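Local coordinates for retinol dehydratase (Spodoptera frugiperda, PDB 1FMJ), which binds retinol together with the nucleotide adenosine 3',5'-diphosphate and, as a sulfotransferase-family enzyme adapted by a helical lid, acts as a dehydratase on retinol, at residues A30-T34 with M110-K116; M59-P63 with V153-R159; P241-L246 with R261-F265. The contacts are given in a common frame with arbitrary orientation. Numbering follows the deposited sequence.

Contact 1: A30-T34 with M110-K116; sequences AFPTT and MIYDPEK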
loop_
_atom_site.group_PDB
_atom_site.type_symbol
_atom_site.label_atom_id
_atom_site.label_comp_id
_atom_site.label_asym_id
_atom_site.label_seq_id
_atom_site.Cartn_x
_atom_site.Cartn_y
_atom_site.Cartn_z
ATOM N N ALA A 30 -5.878 -15.372 -13.993
ATOM C CA ALA A 30 -6.302 -14.561 -15.124
ATOM C C ALA A 30 -5.440 -13.306 -15.299
ATOM O O ALA A 30 -5.180 -12.877 -16.426
ATOM C CB ALA A 30 -7.766 -14.178 -14.963
ATOM N N PHE A 31 -4.995 -12.714 -14.196
ATOM C CA PHE A 31 -4.183 -11.509 -14.300
ATOM C C PHE A 31 -2.851 -11.839 -14.952
ATOM O O PHE A 31 -2.225 -12.836 -14.619
ATOM C CB PHE A 31 -3.945 -10.889 -12.928
ATOM C CG PHE A 31 -3.388 -9.503 -12.999
ATOM C CD1 PHE A 31 -4.122 -8.478 -13.595
ATOM C CD2 PHE A 31 -2.116 -9.221 -12.500
ATOM C CE1 PHE A 31 -3.595 -7.189 -13.694
ATOM C CE2 PHE A 31 -1.586 -7.939 -12.595
ATOM C CZ PHE A 31 -2.328 -6.921 -13.194
ATOM N N PRO A 32 -2.393 -10.988 -15.887
ATOM C CA PRO A 32 -1.132 -11.176 -16.613
ATOM C C PRO A 32 0.178 -11.218 -15.830
ATOM O O PRO A 32 0.991 -12.112 -16.044
ATOM C CB PRO A 32 -1.150 -10.034 -17.633
ATOM C CG PRO A 32 -2.615 -9.838 -17.890
ATOM C CD PRO A 32 -3.166 -9.883 -16.479
ATOM N N THR A 33 0.398 -10.259 -14.940
ATOM C CA THR A 33 1.650 -10.222 -14.182
ATOM C C THR A 33 1.768 -11.385 -13.196
ATOM O O THR A 33 0.817 -11.698 -12.484
ATOM C CB THR A 33 1.786 -8.899 -13.405
ATOM O OG1 THR A 33 1.409 -7.804 -14.250
ATOM C CG2 THR A 33 3.218 -8.700 -12.958
ATOM N N THR A 34 2.938 -12.018 -13.158
ATOM C CA THR A 34 3.178 -13.155 -12.265
ATOM C C THR A 34 4.083 -12.767 -11.101
ATOM O O THR A 34 4.674 -11.691 -11.103
ATOM C CB THR A 34 3.845 -14.324 -13.024
ATOM O OG1 THR A 34 5.039 -13.851 -13.658
ATOM C CG2 THR A 34 2.911 -14.882 -14.078
ATOM N N MET A 110 5.766 -2.163 -10.552
ATOM C CA MET A 110 5.858 -3.629 -10.585
ATOM C C MET A 110 4.629 -4.432 -11.009
ATOM O O MET A 110 4.763 -5.562 -11.488
ATOM C CB MET A 110 6.366 -4.167 -9.239
ATOM C CG MET A 110 5.294 -4.413 -8.180
ATOM S SD MET A 110 5.938 -5.415 -6.811
ATOM C CE MET A 110 4.719 -5.075 -5.508
ATOM N N ILE A 111 3.437 -3.870 -10.858
ATOM C CA ILE A 111 2.243 -4.623 -11.226
ATOM C C ILE A 111 2.085 -4.720 -12.735
ATOM O O ILE A 111 1.268 -5.492 -13.236
ATOM C CB ILE A 111 0.969 -3.988 -10.613
ATOM C CG1 ILE A 111 -0.208 -4.953 -10.734
ATOM C CG2 ILE A 111 0.659 -2.672 -11.293
ATOM C CD1 ILE A 111 -1.410 -4.549 -9.898
ATOM N N TYR A 112 2.889 -3.956 -13.462
ATOM C CA TYR A 112 2.806 -3.950 -14.923
ATOM C C TYR A 112 4.005 -4.575 -15.618
ATOM O O TYR A 112 5.142 -4.246 -15.315
ATOM C CB TYR A 112 2.637 -2.516 -15.424
ATOM C CG TYR A 112 2.529 -2.400 -16.934
ATOM C CD1 TYR A 112 1.480 -3.013 -17.622
ATOM C CD2 TYR A 112 3.456 -1.652 -17.667
ATOM C CE1 TYR A 112 1.350 -2.883 -19.003
ATOM C CE2 TYR A 112 3.339 -1.519 -19.053
ATOM C CZ TYR A 112 2.281 -2.138 -19.712
ATOM O OH TYR A 112 2.150 -2.034 -21.074
ATOM N N ASP A 113 3.733 -5.457 -16.574
ATOM C CA ASP A 113 4.772 -6.138 -17.347
ATOM C C ASP A 113 4.618 -5.740 -18.824
ATOM O O ASP A 113 3.777 -6.289 -19.528
ATOM C CB ASP A 113 4.596 -7.648 -17.185
ATOM C CG ASP A 113 5.721 -8.449 -17.807
ATOM O OD1 ASP A 113 5.780 -9.664 -17.532
ATOM O OD2 ASP A 113 6.534 -7.881 -18.567
ATOM N N PRO A 114 5.438 -4.788 -19.310
ATOM C CA PRO A 114 5.375 -4.323 -20.706
ATOM C C PRO A 114 5.315 -5.442 -21.744
ATOM O O PRO A 114 4.626 -5.329 -22.765
ATOM C CB PRO A 114 6.639 -3.477 -20.844
ATOM C CG PRO A 114 6.823 -2.923 -19.469
ATOM C CD PRO A 114 6.547 -4.132 -18.595
ATOM N N GLU A 115 6.037 -6.520 -21.469
ATOM C CA GLU A 115 6.089 -7.671 -22.362
ATOM C C GLU A 115 4.702 -8.277 -22.573
ATOM O O GLU A 115 4.470 -8.996 -23.547
ATOM C CB GLU A 115 7.046 -8.722 -21.776
ATOM C CG GLU A 115 7.418 -9.858 -22.727
ATOM C CD GLU A 115 8.541 -10.749 -22.189
ATOM O OE1 GLU A 115 8.916 -11.716 -22.884
ATOM O OE2 GLU A 115 9.050 -10.485 -21.077
ATOM N N LYS A 116 3.769 -7.979 -21.673
ATOM C CA LYS A 116 2.422 -8.534 -21.783
ATOM C C LYS A 116 1.346 -7.472 -21.984
ATOM O O LYS A 116 0.172 -7.692 -21.679
ATOM C CB LYS A 116 2.112 -9.351 -20.531
ATOM C CG LYS A 116 3.154 -10.398 -20.228
ATOM C CD LYS A 116 2.801 -11.204 -18.992
ATOM C CE LYS A 116 3.903 -12.209 -18.684
ATOM N NZ LYS A 116 3.548 -13.110 -17.557
#
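A very short hydrogen bond, 2.5 Å from Thr33 OG1 to Ile111 O, ties the irregular segment 30-34 to 110-116, a loop with short 3-10 turns, across 76 residues of sequence. Thr33 donates, because the carbonyl can only accept; its hydroxyl is also hydrogen-bonded to the OH of Tyr120, which in turn bonds to the backbone N of Asp113. The second tether is charged at one end: Lys116, extended with chi2 to chi4 all t, brings NZ to 3.1 Å from Pro32 O, while its CD lies 4.3 Å from Pro32 CB. Both cross-links thus end on backbone carbonyls, one in each segment. CA atoms approach to 6.0 Å between Thr33 and Asp113, and 304 Å² is buried in all. Apolar side chains meet at the Ile111 end, Phe31 CE2 lying 3.8 Å from Ile111 CG1; nearby, Thr33 CG2 packs 3.8 Å from the carbonyl oxygen Met110 O. Within 110-116 the turn holds itself together: Asp113 OD2 accepts from Glu115 N at 3.2 Å, an Asx turn, and Lys116 N donates to Asp113 O at 2.7 Å. The CA-to-CB bond of Tyr112 points away from 30-34, and its ring packs on Leu139 and Ser142 of helix 132-142. Phe31 and Tyr112 both touch bound retinol, so this junction of two loops forms part of the wall of the retinol pocket.

Contact 2: M59-P63 with V153-R159; sequences MPLRP and VPPTEKR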
loop_
_atom_site.group_PDB
_atom_site.type_symbol
_atom_site.label_atom_id
_atom_site.label_comp_id
_atom_site.label_asym_id
_atom_site.label_seq_id
_atom_site.Cartn_x
_atom_site.Cartn_y
_atom_site.Cartn_z
ATOM N N MET A 59 18.910 3.228 -3.937
ATOM C CA MET A 59 18.404 4.556 -4.266
ATOM C C MET A 59 18.977 5.694 -3.423
ATOM O O MET A 59 18.975 5.654 -2.192
ATOM C CB MET A 59 16.869 4.587 -4.216
ATOM C CG MET A 59 16.239 4.192 -2.885
ATOM S SD MET A 59 14.407 4.311 -2.914
ATOM C CE MET A 59 14.025 4.176 -1.165
ATOM N N PRO A 60 19.514 6.723 -4.086
ATOM C CA PRO A 60 20.067 7.843 -3.324
ATOM C C PRO A 60 18.939 8.531 -2.564
ATOM O O PRO A 60 17.865 8.780 -3.125
ATOM C CB PRO A 60 20.664 8.735 -4.408
ATOM C CG PRO A 60 21.074 7.744 -5.449
ATOM C CD PRO A 60 19.879 6.822 -5.505
ATOM N N LEU A 61 19.177 8.822 -1.291
ATOM C CA LEU A 61 18.170 9.472 -0.465
ATOM C C LEU A 61 18.584 10.874 -0.034
ATOM O O LEU A 61 19.774 11.198 0.014
ATOM C CB LEU A 61 17.863 8.605 0.758
ATOM C CG LEU A 61 17.317 7.213 0.398
ATOM C CD1 LEU A 61 17.053 6.432 1.664
ATOM C CD2 LEU A 61 16.030 7.343 -0.418
ATOM N N ARG A 62 17.582 11.689 0.284
ATOM C CA ARG A 62 17.781 13.071 0.686
ATOM C C ARG A 62 17.153 13.341 2.047
ATOM O O ARG A 62 16.122 12.762 2.382
ATOM C CB ARG A 62 17.152 13.984 -0.359
ATOM C CG ARG A 62 17.526 13.585 -1.782
ATOM C CD ARG A 62 16.795 14.429 -2.813
ATOM N NE ARG A 62 17.178 14.071 -4.175
ATOM C CZ ARG A 62 16.542 14.488 -5.265
ATOM N NH1 ARG A 62 15.489 15.281 -5.160
ATOM N NH2 ARG A 62 16.953 14.102 -6.463
ATOM N N PRO A 63 17.769 14.234 2.847
ATOM C CA PRO A 63 17.276 14.586 4.182
ATOM C C PRO A 63 15.861 15.154 4.224
ATOM O O PRO A 63 15.216 15.100 5.265
ATOM C CB PRO A 63 18.323 15.579 4.692
ATOM C CG PRO A 63 18.838 16.210 3.432
ATOM C CD PRO A 63 18.972 15.019 2.512
ATOM N N VAL A 153 12.994 13.643 -9.709
ATOM C CA VAL A 153 12.510 14.802 -8.965
ATOM C C VAL A 153 13.690 15.727 -8.642
ATOM O O VAL A 153 14.691 15.291 -8.081
ATOM C CB VAL A 153 11.814 14.370 -7.653
ATOM C CG1 VAL A 153 11.442 15.597 -6.827
ATOM C CG2 VAL A 153 10.559 13.551 -7.977
ATOM N N PRO A 154 13.596 17.014 -9.012
ATOM C CA PRO A 154 14.685 17.969 -8.740
ATOM C C PRO A 154 14.948 18.116 -7.238
ATOM O O PRO A 154 14.015 18.079 -6.443
ATOM C CB PRO A 154 14.166 19.275 -9.343
ATOM C CG PRO A 154 13.210 18.837 -10.393
ATOM C CD PRO A 154 12.502 17.662 -9.750
ATOM N N PRO A 155 16.218 18.312 -6.836
ATOM C CA PRO A 155 16.587 18.467 -5.426
ATOM C C PRO A 155 15.826 19.577 -4.713
ATOM O O PRO A 155 15.604 19.498 -3.505
ATOM C CB PRO A 155 18.083 18.772 -5.490
ATOM C CG PRO A 155 18.518 18.055 -6.719
ATOM C CD PRO A 155 17.415 18.397 -7.691
ATOM N N THR A 156 15.431 20.606 -5.459
ATOM C CA THR A 156 14.712 21.733 -4.874
ATOM C C THR A 156 13.237 21.452 -4.641
ATOM O O THR A 156 12.479 22.337 -4.232
ATOM C CB THR A 156 14.847 22.988 -5.745
ATOM O OG1 THR A 156 14.589 22.651 -7.108
ATOM C CG2 THR A 156 16.246 23.572 -5.629
ATOM N N GLU A 157 12.827 20.217 -4.902
ATOM C CA GLU A 157 11.443 19.828 -4.696
ATOM C C GLU A 157 11.400 18.711 -3.670
ATOM O O GLU A 157 11.963 17.645 -3.902
ATOM C CB GLU A 157 10.827 19.327 -6.004
ATOM C CG GLU A 157 9.359 18.983 -5.892
ATOM C CD GLU A 157 8.791 18.431 -7.189
ATOM O OE1 GLU A 157 9.162 18.941 -8.265
ATOM O OE2 GLU A 157 7.961 17.500 -7.129
ATOM N N LYS A 158 10.733 18.948 -2.544
ATOM C CA LYS A 158 10.630 17.925 -1.513
ATOM C C LYS A 158 9.963 16.692 -2.111
ATOM O O LYS A 158 8.951 16.799 -2.812
ATOM C CB LYS A 158 9.815 18.431 -0.318
ATOM C CG LYS A 158 9.591 17.372 0.760
ATOM C CD LYS A 158 8.746 17.899 1.912
ATOM C CE LYS A 158 9.586 18.404 3.071
ATOM N NZ LYS A 158 10.241 17.326 3.846
ATOM N N ARG A 159 10.547 15.524 -1.854
ATOM C CA ARG A 159 10.000 14.283 -2.377
ATOM C C ARG A 159 9.154 13.540 -1.358
ATOM O O ARG A 159 9.609 13.248 -0.245
ATOM C CB ARG A 159 11.120 13.354 -2.863
ATOM C CG ARG A 159 11.946 13.907 -4.019
ATOM C CD ARG A 159 12.949 12.864 -4.538
ATOM N NE ARG A 159 13.890 12.421 -3.511
ATOM C CZ ARG A 159 14.912 11.599 -3.737
ATOM N NH1 ARG A 159 15.129 11.123 -4.960
ATOM N NH2 ARG A 159 15.718 11.254 -2.740
HETATM O O HOH W 1 17.159 8.904 -5.701
HETATM O O HOH W 2 14.423 16.934 -3.206
#
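Arg159 has its strongest polar partner just beyond the segments, in a salt bridge from NH2 to Asp65 OD2; the same NH2 reaches back to Pro60 O at 3.3 Å with a nearly straight N-H...O angle of 165°. Arg62 holds the opposite segment in a fork, with NH1 and NH2 each 3.0 Å from Val153 O and both angles 146°, so one carbonyl takes two donors of the guanidinium. Two waters extend the network. Water 1 donates to Pro60 O at 2.7 Å and accepts from Arg159 NH1 at 3.1 Å; water 2 accepts from Arg62 NH1 at 2.8 Å beside the type I turn from Pro154 to Glu157, itself closed by Glu157 N to Pro154 O at 2.9 Å. Despite their like charges, the guanidinium groups of Arg62 and Arg159 stack flat, centres 3.6 Å apart and planes at 9°. Asp65 supplies countercharge to Arg159, and it also accepts from Arg62 N. Over the other face of the Arg62 guanidinium lies the Pro155 ring, with CG 4.3 Å from NH2, so Arg62 is sandwiched. Of the 267 Å² buried, these two arginines account for most. The contact lies at the surface, where the loop from helix 53-57 into strand 66-70 meets the loop from helix 146-152 into strand 160-163, just ahead of two adjacent parallel strands; Arg159 already shares backbone hydrogen bonding with Val66.

Contact 3: P241-L246 with R261-F265; sequences PNMLFL and RIADF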
loop_
_atom_site.group_PDB
_atom_site.type_symbol
_atom_site.label_atom_id
_atom_site.label_comp_id
_atom_site.label_asym_id
_atom_site.label_seq_id
_atom_site.Cartn_x
_atom_site.Cartn_y
_atom_site.Cartn_z
ATOM N N PRO A 241 14.207 7.811 15.796
ATOM C CA PRO A 241 13.562 9.126 15.749
ATOM C C PRO A 241 12.947 9.473 14.393
ATOM O O PRO A 241 12.076 10.329 14.321
ATOM C CB PRO A 241 14.697 10.082 16.117
ATOM C CG PRO A 241 15.540 9.257 17.025
ATOM C CD PRO A 241 15.584 7.927 16.306
ATOM N N ASN A 242 13.402 8.817 13.329
ATOM C CA ASN A 242 12.887 9.089 11.986
ATOM C C ASN A 242 11.806 8.117 11.533
ATOM O O ASN A 242 11.447 8.071 10.351
ATOM C CB ASN A 242 14.029 9.104 10.966
ATOM C CG ASN A 242 14.819 10.399 11.005
ATOM O OD1 ASN A 242 14.372 11.391 11.578
ATOM N ND2 ASN A 242 15.984 10.404 10.377
ATOM N N MET A 243 11.284 7.348 12.485
ATOM C CA MET A 243 10.231 6.382 12.203
ATOM C C MET A 243 9.035 6.613 13.112
ATOM O O MET A 243 9.190 6.790 14.320
ATOM C CB MET A 243 10.739 4.952 12.394
ATOM C CG MET A 243 9.630 3.892 12.443
ATOM S SD MET A 243 8.710 3.693 10.887
ATOM C CE MET A 243 9.615 2.370 10.149
ATOM N N LEU A 244 7.844 6.614 12.520
ATOM C CA LEU A 244 6.613 6.793 13.274
ATOM C C LEU A 244 5.673 5.649 12.920
ATOM O O LEU A 244 5.061 5.646 11.850
ATOM C CB LEU A 244 5.950 8.137 12.938
ATOM C CG LEU A 244 4.569 8.356 13.573
ATOM C CD1 LEU A 244 4.698 8.368 15.085
ATOM C CD2 LEU A 244 3.960 9.664 13.087
ATOM N N PHE A 245 5.584 4.669 13.814
ATOM C CA PHE A 245 4.716 3.513 13.616
ATOM C C PHE A 245 3.337 3.869 14.165
ATOM O O PHE A 245 3.216 4.270 15.319
ATOM C CB PHE A 245 5.268 2.310 14.389
ATOM C CG PHE A 245 4.725 0.982 13.937
ATOM C CD1 PHE A 245 5.475 0.164 13.097
ATOM C CD2 PHE A 245 3.490 0.524 14.393
ATOM C CE1 PHE A 245 5.016 -1.091 12.719
ATOM C CE2 PHE A 245 3.017 -0.734 14.022
ATOM C CZ PHE A 245 3.782 -1.547 13.183
ATOM N N LEU A 246 2.303 3.724 13.339
ATOM C CA LEU A 246 0.949 4.030 13.766
ATOM C C LEU A 246 0.010 2.893 13.398
ATOM O O LEU A 246 0.308 2.082 12.521
ATOM C CB LEU A 246 0.454 5.321 13.104
ATOM C CG LEU A 246 1.253 6.605 13.329
ATOM C CD1 LEU A 246 0.611 7.736 12.547
ATOM C CD2 LEU A 246 1.296 6.933 14.832
ATOM N N ARG A 261 0.548 13.593 16.900
ATOM C CA ARG A 261 1.729 12.756 16.892
ATOM C C ARG A 261 2.489 12.959 15.582
ATOM O O ARG A 261 3.709 13.097 15.580
ATOM C CB ARG A 261 1.353 11.281 17.057
ATOM C CG ARG A 261 0.777 10.923 18.418
ATOM C CD ARG A 261 0.647 9.415 18.567
ATOM N NE ARG A 261 1.950 8.765 18.644
ATOM C CZ ARG A 261 2.128 7.447 18.655
ATOM N NH1 ARG A 261 1.082 6.633 18.588
ATOM N NH2 ARG A 261 3.349 6.941 18.740
ATOM N N ILE A 262 1.766 12.988 14.466
ATOM C CA ILE A 262 2.409 13.170 13.171
ATOM C C ILE A 262 3.043 14.559 13.038
ATOM O O ILE A 262 4.092 14.711 12.409
ATOM C CB ILE A 262 1.410 12.939 12.016
ATOM C CG1 ILE A 262 0.935 11.482 12.034
ATOM C CG2 ILE A 262 2.072 13.268 10.674
ATOM C CD1 ILE A 262 -0.224 11.205 11.108
ATOM N N ALA A 263 2.417 15.570 13.638
ATOM C CA ALA A 263 2.956 16.924 13.572
ATOM C C ALA A 263 4.281 16.999 14.327
ATOM O O ALA A 263 5.269 17.499 13.800
ATOM C CB ALA A 263 1.956 17.924 14.154
ATOM N N ASP A 264 4.301 16.491 15.557
ATOM C CA ASP A 264 5.521 16.508 16.359
ATOM C C ASP A 264 6.637 15.774 15.633
ATOM O O ASP A 264 7.758 16.272 15.531
ATOM C CB ASP A 264 5.293 15.844 17.720
ATOM C CG ASP A 264 4.216 16.523 18.526
ATOM O OD1 ASP A 264 4.156 17.770 18.506
ATOM O OD2 ASP A 264 3.436 15.809 19.190
ATOM N N PHE A 265 6.321 14.582 15.137
ATOM C CA PHE A 265 7.286 13.764 14.410
ATOM C C PHE A 265 7.879 14.548 13.234
ATOM O O PHE A 265 9.067 14.427 12.941
ATOM C CB PHE A 265 6.599 12.484 13.906
ATOM C CG PHE A 265 7.487 11.595 13.078
ATOM C CD1 PHE A 265 8.579 10.945 13.645
ATOM C CD2 PHE A 265 7.226 11.407 11.726
ATOM C CE1 PHE A 265 9.397 10.121 12.877
ATOM C CE2 PHE A 265 8.038 10.586 10.951
ATOM C CZ PHE A 265 9.127 9.940 11.528
HETATM O O HOH W 3 11.312 12.703 13.129
HETATM O O HOH W 4 1.682 3.558 17.649
#
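Arg261 opens the helical side by laying its guanidinium face over Leu246, with NH1 3.8 Å from Leu246 CD2; water 4 accepts from that NH1 at 3.3 Å and donates to Phe245 O at 2.9 Å. One residue on, Ile262 CG1 touches both inward leucines, at 3.7 Å from Leu244 CD2 and 3.8 Å from Leu246 CD1. Ala263 and Asp264 face elsewhere, as the helical repeat requires, before Phe265 returns to the strand and has more of its surface buried by the other segment than any other residue here, 102 Å². Leu244 CB stands 3.6 Å from the centroid of the Phe265 ring and 6° off its normal, a CH-pi contact over the face, while the ring edge meets Asn242 O, 3.2 Å from CZ. Water 3 joins Pro241 O to Phe265 O, 2.8 Å from each. No direct hydrogen bond crosses. The axes of strand 243-246 and helix 261-265 run antiparallel at 171°, with a closest approach of 9.7 Å. Met243 and Phe245 point their CA-to-CB bonds away from the helix, and the Phe245 ring meets Trp235 (edge-to-face) and Tyr182. Strand 243-247 is an outermost strand of the five-stranded parallel sheet, and helix 255-265 covers one face of it, the layered alpha/beta packing of the sulfotransferase fold.

Contacts 2 and 3 lie around the central parallel sheet: contact 2 at the loops leading into neighbouring strands 66-70 and 160-163, contact 3 on edge strand 243-247. Their centres are 20 Å apart and their nearest atoms about 7 Å. Contact 1 stands on the opposite side of the chain's centre from contact 3, with 36 Å between centres, and 29 Å from the centre of contact 2. Along the chain contacts 1 and 2 cross, whereas contact 3 follows both. Only contact 1 touches retinol, its Tyr112 side chain being about 4 Å away; in contact 3 the side chain of Leu246 remains about 12 Å from adenosine-3',5'-diphosphate.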